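Local atomic coordinates of shikimate dehydrogenase (Thermotoga maritima, PDB entry 3U62), a protein that probably catalyses the reversible NADPH-linked reduction of 3-dehydroshikimate to shikimate, a step on the pathway to chorismate and the aromatic amino acids. Residues R78-N83 with A147-V152; V107-V112 with M130-I135; D158-V163 with E182-D187; K168-T173 with K191-V196; L223-Q228 with E246-V251. All coordinates share one frame; numbering follows the deposited sequence.

Contact 1 (R78-N83 with A147-V152); sequences RIKAVN and ALDFPV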
# COMPACT_ATOMS: atom_id res chain seq x y z
N ARG A 78 -4.35 13.40 -6.56
CA ARG A 78 -4.76 12.53 -7.67
C ARG A 78 -5.15 11.14 -7.18
O ARG A 78 -6.09 10.53 -7.69
CB ARG A 78 -3.66 12.43 -8.73
CG ARG A 78 -3.41 13.71 -9.51
CD ARG A 78 -4.65 14.13 -10.30
NE ARG A 78 -4.43 15.37 -11.04
CZ ARG A 78 -5.35 15.96 -11.80
NH1 ARG A 78 -6.56 15.43 -11.93
NH2 ARG A 78 -5.06 17.08 -12.44
N ILE A 79 -4.42 10.65 -6.18
CA ILE A 79 -4.66 9.33 -5.61
C ILE A 79 -5.81 9.35 -4.61
O ILE A 79 -6.42 8.31 -4.34
CB ILE A 79 -3.36 8.77 -4.96
CG1 ILE A 79 -2.30 8.55 -6.05
CG2 ILE A 79 -3.62 7.46 -4.22
CD1 ILE A 79 -0.90 8.38 -5.52
N LYS A 80 -6.12 10.53 -4.08
CA LYS A 80 -7.12 10.69 -3.01
C LYS A 80 -6.75 9.86 -1.77
O LYS A 80 -7.61 9.24 -1.14
CB LYS A 80 -8.54 10.34 -3.49
CG LYS A 80 -9.03 11.12 -4.70
CD LYS A 80 -10.45 10.72 -5.05
CE LYS A 80 -10.89 11.34 -6.36
NZ LYS A 80 -12.32 11.08 -6.64
N ALA A 81 -5.46 9.86 -1.43
CA ALA A 81 -4.96 9.14 -0.26
C ALA A 81 -3.64 9.72 0.21
O ALA A 81 -2.74 9.99 -0.60
CB ALA A 81 -4.82 7.65 -0.56
N VAL A 82 -3.53 9.92 1.52
CA VAL A 82 -2.29 10.35 2.15
C VAL A 82 -1.86 9.28 3.15
O VAL A 82 -2.62 8.94 4.06
CB VAL A 82 -2.46 11.73 2.85
CG1 VAL A 82 -1.31 12.01 3.81
CG2 VAL A 82 -2.59 12.84 1.83
N ASN A 83 -0.65 8.75 2.98
CA ASN A 83 -0.12 7.77 3.92
C ASN A 83 1.11 8.26 4.69
O ASN A 83 1.62 7.56 5.56
CB ASN A 83 0.20 6.44 3.22
CG ASN A 83 1.49 6.51 2.42
OD1 ASN A 83 1.71 7.45 1.66
ND2 ASN A 83 2.33 5.50 2.57
N ALA A 147 -15.54 6.69 -6.30
CA ALA A 147 -14.40 7.54 -5.99
C ALA A 147 -13.28 7.40 -7.02
O ALA A 147 -12.31 8.17 -6.99
CB ALA A 147 -13.89 7.25 -4.58
N LEU A 148 -13.41 6.43 -7.91
CA LEU A 148 -12.40 6.18 -8.94
C LEU A 148 -12.59 7.10 -10.14
O LEU A 148 -13.63 7.06 -10.81
CB LEU A 148 -12.44 4.72 -9.41
CG LEU A 148 -11.95 3.63 -8.46
CD1 LEU A 148 -12.29 2.26 -9.05
CD2 LEU A 148 -10.45 3.74 -8.19
N ASP A 149 -11.59 7.93 -10.41
CA ASP A 149 -11.61 8.84 -11.55
C ASP A 149 -10.61 8.44 -12.63
O ASP A 149 -10.58 9.04 -13.72
CB ASP A 149 -11.37 10.28 -11.11
CG ASP A 149 -12.49 10.83 -10.24
OD1 ASP A 149 -13.65 10.41 -10.41
OD2 ASP A 149 -12.20 11.69 -9.38
N PHE A 150 -9.78 7.44 -12.33
CA PHE A 150 -8.75 6.96 -13.24
C PHE A 150 -9.35 6.30 -14.49
O PHE A 150 -10.48 5.81 -14.45
CB PHE A 150 -7.84 5.96 -12.52
CG PHE A 150 -6.99 6.57 -11.45
CD1 PHE A 150 -7.25 6.32 -10.11
CD2 PHE A 150 -5.91 7.39 -11.78
CE1 PHE A 150 -6.45 6.88 -9.11
CE2 PHE A 150 -5.11 7.96 -10.79
CZ PHE A 150 -5.38 7.70 -9.45
N PRO A 151 -8.58 6.28 -15.61
CA PRO A 151 -9.04 5.64 -16.84
C PRO A 151 -8.96 4.12 -16.76
O PRO A 151 -8.08 3.50 -17.38
CB PRO A 151 -8.09 6.21 -17.90
CG PRO A 151 -6.85 6.53 -17.16
CD PRO A 151 -7.26 6.92 -15.77
N VAL A 152 -9.87 3.53 -16.00
CA VAL A 152 -9.92 2.09 -15.77
C VAL A 152 -11.30 1.54 -16.12
O VAL A 152 -12.26 2.30 -16.24
CB VAL A 152 -9.58 1.74 -14.29
CG1 VAL A 152 -8.16 2.16 -13.93
CG2 VAL A 152 -10.59 2.38 -13.32
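K80 and D149 meet with their side chains crossed at about a right angle. The lysine chain runs out extended beyond CG, and its NZ comes to 2.8 Å from D149 OD2 in a salt bridge, approaching the carboxylate from well above its plane (53° out). The same NZ donates to A147 O at 2.9 Å, so one ammonium group holds both a charge and a backbone carbonyl of the 147-152 loop. F150 brings the tip of its ring instead: CZ lies 3.4 Å from R78 O, and I79 CA sits at the ring edge, 4.2 Å from CZ. K80, with positive phi, is the C-prime residue of the Schellman motif closing helix 74-79, which puts the lysine just where the helix stops. The contact bridges the substrate-binding and nucleotide-binding domains at the surface. Helix 118-129 packs beside both segments, with Y125 against I79, I124 and L128 against F150, and R121 hydrogen-bonded to I79 O and K80 O.

Contact 2 (V107-V112 with M130-I135); sequences VKEPVV and MGVKDI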
# COMPACT_ATOMS: atom_id res chain seq x y z
N VAL A 107 5.68 -5.16 -16.50
CA VAL A 107 4.30 -5.45 -16.10
C VAL A 107 3.46 -5.70 -17.35
O VAL A 107 3.19 -4.78 -18.13
CB VAL A 107 3.69 -4.33 -15.23
CG1 VAL A 107 2.21 -4.58 -14.97
CG2 VAL A 107 4.44 -4.22 -13.91
N LYS A 108 3.07 -6.95 -17.55
CA LYS A 108 2.30 -7.36 -18.72
C LYS A 108 0.81 -7.06 -18.54
O LYS A 108 0.28 -7.16 -17.43
CB LYS A 108 2.54 -8.83 -19.04
CG LYS A 108 3.96 -9.15 -19.49
CD LYS A 108 4.11 -10.62 -19.84
CE LYS A 108 5.54 -10.94 -20.25
NZ LYS A 108 5.76 -12.41 -20.43
N GLU A 109 0.16 -6.70 -19.64
CA GLU A 109 -1.24 -6.27 -19.64
C GLU A 109 -2.13 -7.27 -20.36
O GLU A 109 -1.64 -8.03 -21.20
CB GLU A 109 -1.37 -4.91 -20.31
CG GLU A 109 -0.62 -3.80 -19.60
CD GLU A 109 -0.62 -2.51 -20.40
OE1 GLU A 109 0.47 -1.91 -20.55
OE2 GLU A 109 -1.70 -2.09 -20.87
N PRO A 110 -3.45 -7.28 -20.06
CA PRO A 110 -4.18 -6.43 -19.10
C PRO A 110 -3.81 -6.68 -17.65
O PRO A 110 -3.35 -7.77 -17.29
CB PRO A 110 -5.64 -6.83 -19.34
CG PRO A 110 -5.66 -7.41 -20.71
CD PRO A 110 -4.37 -8.14 -20.81
N VAL A 111 -4.01 -5.66 -16.82
CA VAL A 111 -3.72 -5.73 -15.39
C VAL A 111 -5.02 -5.64 -14.60
O VAL A 111 -5.82 -4.72 -14.80
CB VAL A 111 -2.77 -4.60 -14.95
CG1 VAL A 111 -2.46 -4.70 -13.46
CG2 VAL A 111 -1.48 -4.63 -15.76
N VAL A 112 -5.24 -6.61 -13.71
CA VAL A 112 -6.39 -6.58 -12.80
C VAL A 112 -5.94 -6.07 -11.43
O VAL A 112 -4.96 -6.54 -10.87
CB VAL A 112 -7.05 -7.99 -12.66
CG1 VAL A 112 -8.16 -7.96 -11.62
CG2 VAL A 112 -7.61 -8.44 -14.00
N MET A 130 3.96 3.97 -14.99
CA MET A 130 4.80 2.97 -15.64
C MET A 130 4.36 2.67 -17.08
O MET A 130 4.89 1.76 -17.72
CB MET A 130 4.83 1.69 -14.81
CG MET A 130 5.64 1.80 -13.52
SD MET A 130 5.37 0.42 -12.39
CE MET A 130 6.00 -0.96 -13.35
N GLY A 131 3.40 3.45 -17.58
CA GLY A 131 2.94 3.33 -18.96
C GLY A 131 1.96 2.20 -19.22
O GLY A 131 1.74 1.82 -20.37
N VAL A 132 1.39 1.65 -18.15
CA VAL A 132 0.35 0.62 -18.27
C VAL A 132 -0.95 1.29 -18.71
O VAL A 132 -1.34 2.33 -18.18
CB VAL A 132 0.16 -0.15 -16.94
CG1 VAL A 132 -0.99 -1.15 -17.04
CG2 VAL A 132 1.44 -0.87 -16.55
N LYS A 133 -1.62 0.68 -19.69
CA LYS A 133 -2.82 1.26 -20.28
C LYS A 133 -4.10 0.51 -19.92
O LYS A 133 -5.11 1.13 -19.57
CB LYS A 133 -2.69 1.33 -21.81
CG LYS A 133 -1.66 2.34 -22.32
CD LYS A 133 -1.55 2.29 -23.84
CE LYS A 133 -2.77 2.90 -24.52
NZ LYS A 133 -2.93 2.41 -25.91
N ASP A 134 -4.05 -0.82 -20.00
CA ASP A 134 -5.24 -1.64 -19.83
C ASP A 134 -5.37 -2.12 -18.38
O ASP A 134 -4.81 -3.15 -18.00
CB ASP A 134 -5.18 -2.83 -20.79
CG ASP A 134 -6.55 -3.33 -21.22
OD1 ASP A 134 -7.58 -2.79 -20.73
OD2 ASP A 134 -6.61 -4.25 -22.05
N ILE A 135 -6.11 -1.35 -17.59
CA ILE A 135 -6.28 -1.64 -16.16
C ILE A 135 -7.74 -1.91 -15.84
O ILE A 135 -8.62 -1.10 -16.13
CB ILE A 135 -5.73 -0.49 -15.27
CG1 ILE A 135 -4.26 -0.20 -15.60
CG2 ILE A 135 -5.88 -0.84 -13.78
CD1 ILE A 135 -3.76 1.16 -15.13
O HOH W 1 1.11 0.04 -22.37
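E109 reaches across to V132, K133 and D134 in the loop after helix 118-129, its chain extended beyond CG. Its CB leads toward that loop, and CG, anti to the carbonyl carbon (chi1 -62°), passes 3.7 Å from V132 CG1. CD stays against the same methyl, the two side chains sliding past each other in opposite directions. At the tip the oxygens divide the work. OE2 accepts from K133 N at 3.0 Å and from D134 N at 2.8 Å, both from the same face of the carboxylate. OE1 accepts a hydrogen bond from a water that also donates to G131 O; G131 is the C-prime residue of the Schellman motif that ends the helix. Beside this, V111 N donates to D134 O at 2.9 Å, starting the parallel pairing of strands 111-114 and 135-139, and V132 CG1 touches V111 CG2. V107 CG2 meets M130 CE at 3.7 Å. An alanine in place of E109 would probably leave the amides of K133 and D134 without their acceptor and the loop freer to shift. A carboxylate thus serves two successive backbone N-H groups where helix passes to strand, and their dipoles would probably help stabilise its negative charge.

Contact 3 (D158-V163 with E182-D187); sequences DQLDEV and ELPVSD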
# COMPACT_ATOMS: atom_id res chain seq x y z
N ASP A 158 -17.76 -10.77 -8.25
CA ASP A 158 -18.26 -12.01 -8.87
C ASP A 158 -17.67 -12.21 -10.27
O ASP A 158 -17.70 -13.33 -10.80
CB ASP A 158 -19.78 -12.02 -8.93
CG ASP A 158 -20.35 -10.81 -9.65
OD1 ASP A 158 -20.25 -9.70 -9.11
OD2 ASP A 158 -20.91 -10.99 -10.76
N GLN A 159 -17.16 -11.14 -10.86
CA GLN A 159 -16.57 -11.19 -12.20
C GLN A 159 -15.06 -11.44 -12.16
O GLN A 159 -14.43 -11.60 -13.21
CB GLN A 159 -16.85 -9.90 -12.96
CG GLN A 159 -18.33 -9.61 -13.18
CD GLN A 159 -18.56 -8.28 -13.88
OE1 GLN A 159 -18.40 -7.22 -13.29
NE2 GLN A 159 -18.96 -8.35 -15.14
N LEU A 160 -14.49 -11.49 -10.95
CA LEU A 160 -13.03 -11.62 -10.78
C LEU A 160 -12.44 -12.81 -11.54
O LEU A 160 -11.47 -12.66 -12.27
CB LEU A 160 -12.64 -11.70 -9.30
CG LEU A 160 -11.14 -11.78 -8.99
CD1 LEU A 160 -10.42 -10.50 -9.42
CD2 LEU A 160 -10.91 -12.03 -7.51
N ASP A 161 -13.05 -13.98 -11.36
CA ASP A 161 -12.58 -15.21 -11.98
C ASP A 161 -12.50 -15.10 -13.51
O ASP A 161 -11.50 -15.49 -14.12
CB ASP A 161 -13.46 -16.38 -11.55
CG ASP A 161 -12.88 -17.73 -11.94
OD1 ASP A 161 -13.67 -18.67 -12.16
OD2 ASP A 161 -11.64 -17.85 -12.04
N GLU A 162 -13.56 -14.57 -14.13
CA GLU A 162 -13.62 -14.40 -15.58
C GLU A 162 -12.62 -13.37 -16.09
O GLU A 162 -11.98 -13.58 -17.13
CB GLU A 162 -15.01 -13.96 -16.03
CG GLU A 162 -16.12 -14.98 -15.83
CD GLU A 162 -17.48 -14.30 -15.78
OE1 GLU A 162 -17.84 -13.55 -16.73
OE2 GLU A 162 -18.21 -14.52 -14.79
N VAL A 163 -12.49 -12.26 -15.37
CA VAL A 163 -11.63 -11.16 -15.83
C VAL A 163 -10.14 -11.49 -15.71
O VAL A 163 -9.34 -11.09 -16.56
CB VAL A 163 -11.96 -9.78 -15.17
CG1 VAL A 163 -13.40 -9.36 -15.49
CG2 VAL A 163 -11.72 -9.81 -13.67
N GLU A 182 -9.59 -16.34 1.00
CA GLU A 182 -9.30 -16.55 -0.42
C GLU A 182 -10.15 -15.64 -1.29
O GLU A 182 -11.30 -15.35 -0.97
CB GLU A 182 -9.58 -18.01 -0.81
CG GLU A 182 -8.68 -19.03 -0.14
CD GLU A 182 -9.01 -20.45 -0.55
OE1 GLU A 182 -9.20 -20.71 -1.76
OE2 GLU A 182 -9.08 -21.32 0.34
N LEU A 183 -9.57 -15.19 -2.40
CA LEU A 183 -10.31 -14.44 -3.41
C LEU A 183 -11.00 -15.42 -4.37
O LEU A 183 -10.48 -16.51 -4.63
CB LEU A 183 -9.37 -13.51 -4.18
CG LEU A 183 -8.90 -12.23 -3.46
CD1 LEU A 183 -7.67 -11.66 -4.15
CD2 LEU A 183 -10.01 -11.19 -3.39
N PRO A 184 -12.17 -15.03 -4.90
CA PRO A 184 -12.90 -15.89 -5.84
C PRO A 184 -12.25 -15.93 -7.23
O PRO A 184 -12.77 -15.34 -8.18
CB PRO A 184 -14.29 -15.25 -5.89
CG PRO A 184 -14.07 -13.82 -5.55
CD PRO A 184 -12.92 -13.80 -4.59
N VAL A 185 -11.13 -16.63 -7.33
CA VAL A 185 -10.40 -16.79 -8.58
C VAL A 185 -9.82 -18.20 -8.69
O VAL A 185 -9.25 -18.72 -7.73
CB VAL A 185 -9.31 -15.68 -8.77
CG1 VAL A 185 -8.28 -15.69 -7.64
CG2 VAL A 185 -8.64 -15.79 -10.14
N SER A 186 -9.99 -18.82 -9.85
CA SER A 186 -9.63 -20.22 -10.07
C SER A 186 -8.16 -20.41 -10.42
O SER A 186 -7.48 -19.47 -10.83
CB SER A 186 -10.50 -20.82 -11.18
OG SER A 186 -10.33 -20.10 -12.41
N ASP A 187 -7.69 -21.65 -10.27
CA ASP A 187 -6.36 -22.05 -10.73
C ASP A 187 -6.20 -21.79 -12.23
O ASP A 187 -5.17 -21.29 -12.67
CB ASP A 187 -6.11 -23.53 -10.45
CG ASP A 187 -5.90 -23.83 -8.97
OD1 ASP A 187 -6.05 -22.91 -8.14
OD2 ASP A 187 -5.57 -24.99 -8.65
O HOH W 2 -15.08 -14.28 -9.20
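D161 OD2 is gripped twice by S186: OG donates to it at 2.6 Å, on the syn lone pair, and S186 N donates at 2.9 Å from above the carboxylate plane (57° out). The aspartate's CG stands anti to the backbone N (chi1 -169°), and from there OD2 reaches S186 in the 182-187 loop. S186 OG in turn lies between its own backbone N and carbonyl carbon, close to the amide that shares its acceptor. S189 OG also hydrogen-bonds to D161 OD2, adding a further partner from the next helix. S186 is the N-cap of helix 187-190, so the carboxylate of one helix braces the start of another; the positive end of that helix's dipole would probably favour the charged form of D161. Both helices belong to the Rossmann-type NADP-binding domain, where they flank the parallel sheet. Two residues before the cap, P184 is the centre of an inverse gamma turn; a water accepts from D161 N and lies 2.7 Å from P184 O, to which it probably donates. L160 supplies the apolar half. Its CD2 lies 4.0 Å from L183 CB, with the two leucine side chains crossing at about a right angle, and is as far from P184 CD on the proline ring. V185 CB is slightly farther from the same methyl. On the sheet side, L160 packs on V112, V114 and V138.

Contact 4 (K168-T173 with K191-V196); sequences KSLFNT and KNLSLV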
# COMPACT_ATOMS: atom_id res chain seq x y z
N LYS A 168 -2.99 -10.60 -17.65
CA LYS A 168 -1.62 -11.09 -17.52
C LYS A 168 -0.99 -10.74 -16.17
O LYS A 168 -0.02 -11.38 -15.75
CB LYS A 168 -0.74 -10.57 -18.67
CG LYS A 168 -1.08 -11.18 -20.02
CD LYS A 168 0.03 -10.95 -21.03
CE LYS A 168 -0.33 -11.54 -22.38
NZ LYS A 168 0.82 -11.49 -23.33
N SER A 169 -1.53 -9.73 -15.49
CA SER A 169 -1.07 -9.36 -14.15
C SER A 169 -2.23 -9.17 -13.19
O SER A 169 -3.29 -8.67 -13.58
CB SER A 169 -0.22 -8.09 -14.20
OG SER A 169 0.93 -8.26 -15.02
N LEU A 170 -2.02 -9.56 -11.94
CA LEU A 170 -3.03 -9.42 -10.89
C LEU A 170 -2.44 -8.77 -9.64
O LEU A 170 -1.40 -9.20 -9.13
CB LEU A 170 -3.63 -10.79 -10.53
CG LEU A 170 -4.62 -10.88 -9.36
CD1 LEU A 170 -5.92 -10.15 -9.67
CD2 LEU A 170 -4.89 -12.32 -9.00
N PHE A 171 -3.11 -7.72 -9.16
CA PHE A 171 -2.75 -7.03 -7.93
C PHE A 171 -3.89 -7.16 -6.92
O PHE A 171 -5.01 -6.73 -7.21
CB PHE A 171 -2.50 -5.54 -8.19
CG PHE A 171 -1.22 -5.23 -8.91
CD1 PHE A 171 -1.08 -5.50 -10.27
CD2 PHE A 171 -0.16 -4.63 -8.24
CE1 PHE A 171 0.10 -5.21 -10.95
CE2 PHE A 171 1.03 -4.33 -8.91
CZ PHE A 171 1.16 -4.62 -10.27
N ASN A 172 -3.61 -7.74 -5.76
CA ASN A 172 -4.54 -7.61 -4.64
C ASN A 172 -4.15 -6.41 -3.79
O ASN A 172 -3.01 -6.32 -3.32
CB ASN A 172 -4.58 -8.86 -3.75
CG ASN A 172 -5.40 -8.63 -2.48
OD1 ASN A 172 -4.89 -8.78 -1.37
ND2 ASN A 172 -6.66 -8.24 -2.64
N THR A 173 -5.09 -5.49 -3.60
CA THR A 173 -4.84 -4.30 -2.79
C THR A 173 -5.76 -4.24 -1.56
O THR A 173 -5.72 -3.29 -0.78
CB THR A 173 -4.98 -2.99 -3.60
OG1 THR A 173 -6.36 -2.72 -3.86
CG2 THR A 173 -4.21 -3.08 -4.92
N LYS A 191 -3.23 -19.44 -13.52
CA LYS A 191 -2.06 -20.20 -13.99
C LYS A 191 -1.19 -19.51 -15.03
O LYS A 191 0.03 -19.65 -15.01
CB LYS A 191 -2.48 -21.60 -14.49
CG LYS A 191 -3.29 -21.60 -15.78
CD LYS A 191 -3.68 -23.00 -16.21
CE LYS A 191 -4.42 -22.97 -17.54
NZ LYS A 191 -4.90 -24.33 -17.94
N ASN A 192 -1.82 -18.76 -15.94
CA ASN A 192 -1.11 -18.13 -17.04
C ASN A 192 -0.80 -16.65 -16.83
O ASN A 192 -0.33 -15.98 -17.76
CB ASN A 192 -1.87 -18.33 -18.35
CG ASN A 192 -1.78 -19.76 -18.86
OD1 ASN A 192 -0.83 -20.49 -18.55
ND2 ASN A 192 -2.76 -20.17 -19.65
N LEU A 193 -1.04 -16.15 -15.63
CA LEU A 193 -0.59 -14.81 -15.26
C LEU A 193 0.93 -14.79 -15.23
O LEU A 193 1.57 -15.80 -14.90
CB LEU A 193 -1.14 -14.39 -13.90
CG LEU A 193 -2.66 -14.19 -13.73
CD1 LEU A 193 -3.00 -14.07 -12.26
CD2 LEU A 193 -3.17 -12.98 -14.50
N SER A 194 1.51 -13.64 -15.57
CA SER A 194 2.96 -13.46 -15.46
C SER A 194 3.35 -12.77 -14.16
O SER A 194 4.50 -12.84 -13.73
CB SER A 194 3.50 -12.68 -16.66
OG SER A 194 2.89 -11.40 -16.76
N LEU A 195 2.38 -12.10 -13.53
CA LEU A 195 2.60 -11.42 -12.25
C LEU A 195 1.42 -11.57 -11.30
O LEU A 195 0.28 -11.29 -11.67
CB LEU A 195 2.92 -9.94 -12.47
CG LEU A 195 3.00 -9.01 -11.25
CD1 LEU A 195 4.21 -9.32 -10.37
CD2 LEU A 195 3.02 -7.55 -11.68
N VAL A 196 1.71 -12.04 -10.09
CA VAL A 196 0.76 -11.99 -8.98
C VAL A 196 1.38 -11.12 -7.89
O VAL A 196 2.45 -11.43 -7.36
CB VAL A 196 0.40 -13.39 -8.45
CG1 VAL A 196 -0.39 -13.30 -7.14
CG2 VAL A 196 -0.40 -14.17 -9.49
O HOH W 3 3.42 -8.92 -15.72
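Strands 169-172 and 195-198 are the two parallel strands of a beta-alpha-beta unit with helix 187-190 in the crossover, and this contact is where their pairing begins. L170 N donates to L195 O at 2.9 Å, the regular bond of the pair. One step earlier K168 O gathers the backbone just before the second strand: S194 N donates to it at 2.7 Å, within the carbonyl plane, and L195 N adds a weak bond. A water joins S169 OG and S194 OG at 2.7 Å from each, while S169 OG is also hydrogen-bonded to K108 O. The side chains divide between two faces. On that of L170 and V196, L193, its CG anti to the carbonyl carbon (chi1 -66°), lays CD1 against L170 CB at 3.8 Å and CD2 at 3.5 Å from K168 C, the L170 and L193 side chains crossing obliquely. An alanine in place of L193 would probably open a gap beside L170 CB and leave the K168 carbonyl less covered. On the other face L195 CB lies against S169 OG, and L195 CD2 meets F171 CZ at 3.7 Å. Strand 111-114 pairs with the far edge of 169-172. Helix 118-129 covers F171 through V123 and L127, and helix 205-213 covers L170 and V196 through L206.

Contact 5 (L223-Q228 with E246-V251); sequences LMFYYQ and EVFGEV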
# COMPACT_ATOMS: atom_id res chain seq x y z
N LEU A 223 8.35 -5.66 -0.37
CA LEU A 223 9.12 -4.71 -1.18
C LEU A 223 8.47 -3.33 -1.20
O LEU A 223 9.15 -2.31 -1.06
CB LEU A 223 9.31 -5.22 -2.61
CG LEU A 223 10.48 -6.17 -2.91
CD1 LEU A 223 10.30 -6.78 -4.30
CD2 LEU A 223 11.83 -5.46 -2.82
N MET A 224 7.15 -3.30 -1.38
CA MET A 224 6.36 -2.07 -1.33
C MET A 224 6.55 -1.37 0.01
O MET A 224 6.75 -0.16 0.06
CB MET A 224 4.88 -2.38 -1.58
CG MET A 224 3.96 -1.16 -1.58
SD MET A 224 2.23 -1.65 -1.73
CE MET A 224 1.41 -0.07 -1.51
N PHE A 225 6.49 -2.15 1.10
CA PHE A 225 6.69 -1.62 2.44
C PHE A 225 8.09 -1.02 2.60
O PHE A 225 8.24 0.08 3.15
CB PHE A 225 6.46 -2.70 3.51
CG PHE A 225 6.77 -2.23 4.90
CD1 PHE A 225 5.81 -1.54 5.64
CD2 PHE A 225 8.02 -2.45 5.46
CE1 PHE A 225 6.09 -1.09 6.93
CE2 PHE A 225 8.32 -2.00 6.75
CZ PHE A 225 7.35 -1.32 7.48
N TYR A 226 9.10 -1.76 2.14
CA TYR A 226 10.50 -1.34 2.19
C TYR A 226 10.70 0.01 1.51
O TYR A 226 11.29 0.92 2.09
CB TYR A 226 11.37 -2.42 1.52
CG TYR A 226 12.86 -2.16 1.49
CD1 TYR A 226 13.67 -2.52 2.56
CD2 TYR A 226 13.47 -1.58 0.38
CE1 TYR A 226 15.05 -2.30 2.54
CE2 TYR A 226 14.84 -1.35 0.34
CZ TYR A 226 15.62 -1.72 1.42
OH TYR A 226 16.98 -1.49 1.39
N TYR A 227 10.18 0.14 0.29
CA TYR A 227 10.41 1.35 -0.49
C TYR A 227 9.55 2.55 -0.08
O TYR A 227 9.99 3.69 -0.23
CB TYR A 227 10.29 1.07 -1.99
CG TYR A 227 11.45 0.28 -2.55
CD1 TYR A 227 11.25 -0.99 -3.09
CD2 TYR A 227 12.74 0.80 -2.56
CE1 TYR A 227 12.31 -1.73 -3.61
CE2 TYR A 227 13.81 0.08 -3.08
CZ TYR A 227 13.59 -1.18 -3.60
OH TYR A 227 14.64 -1.90 -4.12
N GLN A 228 8.35 2.30 0.44
CA GLN A 228 7.55 3.40 0.99
C GLN A 228 8.19 3.95 2.26
O GLN A 228 8.17 5.16 2.49
CB GLN A 228 6.06 3.03 1.18
CG GLN A 228 5.74 1.97 2.24
CD GLN A 228 5.59 2.53 3.65
OE1 GLN A 228 5.01 3.60 3.85
NE2 GLN A 228 6.09 1.79 4.63
N GLU A 246 20.52 -1.97 6.36
CA GLU A 246 20.82 -2.91 7.43
C GLU A 246 19.58 -3.29 8.23
O GLU A 246 19.33 -4.48 8.46
CB GLU A 246 21.89 -2.33 8.35
CG GLU A 246 22.38 -3.30 9.43
CD GLU A 246 23.48 -2.70 10.28
OE1 GLU A 246 23.29 -2.63 11.52
OE2 GLU A 246 24.53 -2.31 9.73
N VAL A 247 18.80 -2.29 8.63
CA VAL A 247 17.65 -2.52 9.51
C VAL A 247 16.40 -2.96 8.74
O VAL A 247 15.82 -4.00 9.04
CB VAL A 247 17.35 -1.28 10.40
CG1 VAL A 247 16.06 -1.47 11.20
CG2 VAL A 247 18.51 -1.00 11.34
N PHE A 248 16.00 -2.18 7.74
CA PHE A 248 14.80 -2.48 6.97
C PHE A 248 14.99 -3.63 5.97
O PHE A 248 14.01 -4.21 5.50
CB PHE A 248 14.26 -1.23 6.26
CG PHE A 248 13.42 -0.36 7.15
CD1 PHE A 248 14.01 0.53 8.04
CD2 PHE A 248 12.03 -0.42 7.08
CE1 PHE A 248 13.23 1.34 8.86
CE2 PHE A 248 11.24 0.39 7.90
CZ PHE A 248 11.84 1.28 8.79
N GLY A 249 16.24 -3.95 5.65
CA GLY A 249 16.54 -5.07 4.76
C GLY A 249 16.05 -6.41 5.29
O GLY A 249 15.93 -7.38 4.53
N GLU A 250 15.75 -6.46 6.59
CA GLU A 250 15.26 -7.68 7.23
C GLU A 250 13.86 -8.09 6.74
O GLU A 250 13.50 -9.27 6.82
CB GLU A 250 15.30 -7.57 8.77
CG GLU A 250 14.18 -6.73 9.40
CD GLU A 250 14.33 -6.60 10.91
OE1 GLU A 250 15.25 -5.88 11.37
OE2 GLU A 250 13.50 -7.21 11.63
N VAL A 251 13.08 -7.13 6.24
CA VAL A 251 11.76 -7.42 5.69
C VAL A 251 11.84 -8.14 4.34
O VAL A 251 10.85 -8.70 3.87
CB VAL A 251 10.84 -6.16 5.56
CG1 VAL A 251 10.78 -5.40 6.88
CG2 VAL A 251 11.30 -5.25 4.42
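Aromatic and aliphatic contacts between F225, Y226, F248 and V251 carry this meeting of helices. F225 and F248 cross at about a right angle, CE2 to CE2 at 3.9 Å; the F225 atom comes to the edge of the F248 ring, near its plane. V251 divides its two methyls: CG1 lies 4.2 Å from F225 CE2, and CG2 is 4.1 Å from Y226 CB. These residues join helix 222-235 to the 246-251 segment, helix followed by a 3-10 segment, beside the substrate-binding domain, whose helix 15-26 packs on F225 and V251 through L18. Backbone groups meet the Y226 ring at its edge. Its CG stands anti to the backbone N (chi1 -179°), and the ring edge meets the F248-G249 backbone, with CD1 3.4 Å from F248 O and CE1 3.7 Å from G249 N. Nearby, F225 touches S15 and V251 touches Y201, both predicted to bind shikimate.

Contacts 2 and 4 share the Rossmann sheet, their centres 11 Å apart: strands 111-114 and 169-172 are neighbours, and V112 O lies 2.8 Å from F171 N. Contact 3 flanks the same sheet, with L160 CD1 4.0 Å from V112 CG1 of contact 2 and L183 CD1 touching N172 of contact 4. Contact 1 ties this domain to the substrate-binding one and meets contact 2 where V152 packs on I135. Contact 5 lies across the chain's centre from contact 1, about 25 Å between centres, yet N83 and Q228 touch. N83, S15 and Y201 put the N83 end of 78-83 and contact 5 beside the predicted shikimate site, whereas K80-D149 lies away from N83, at the surface between domains.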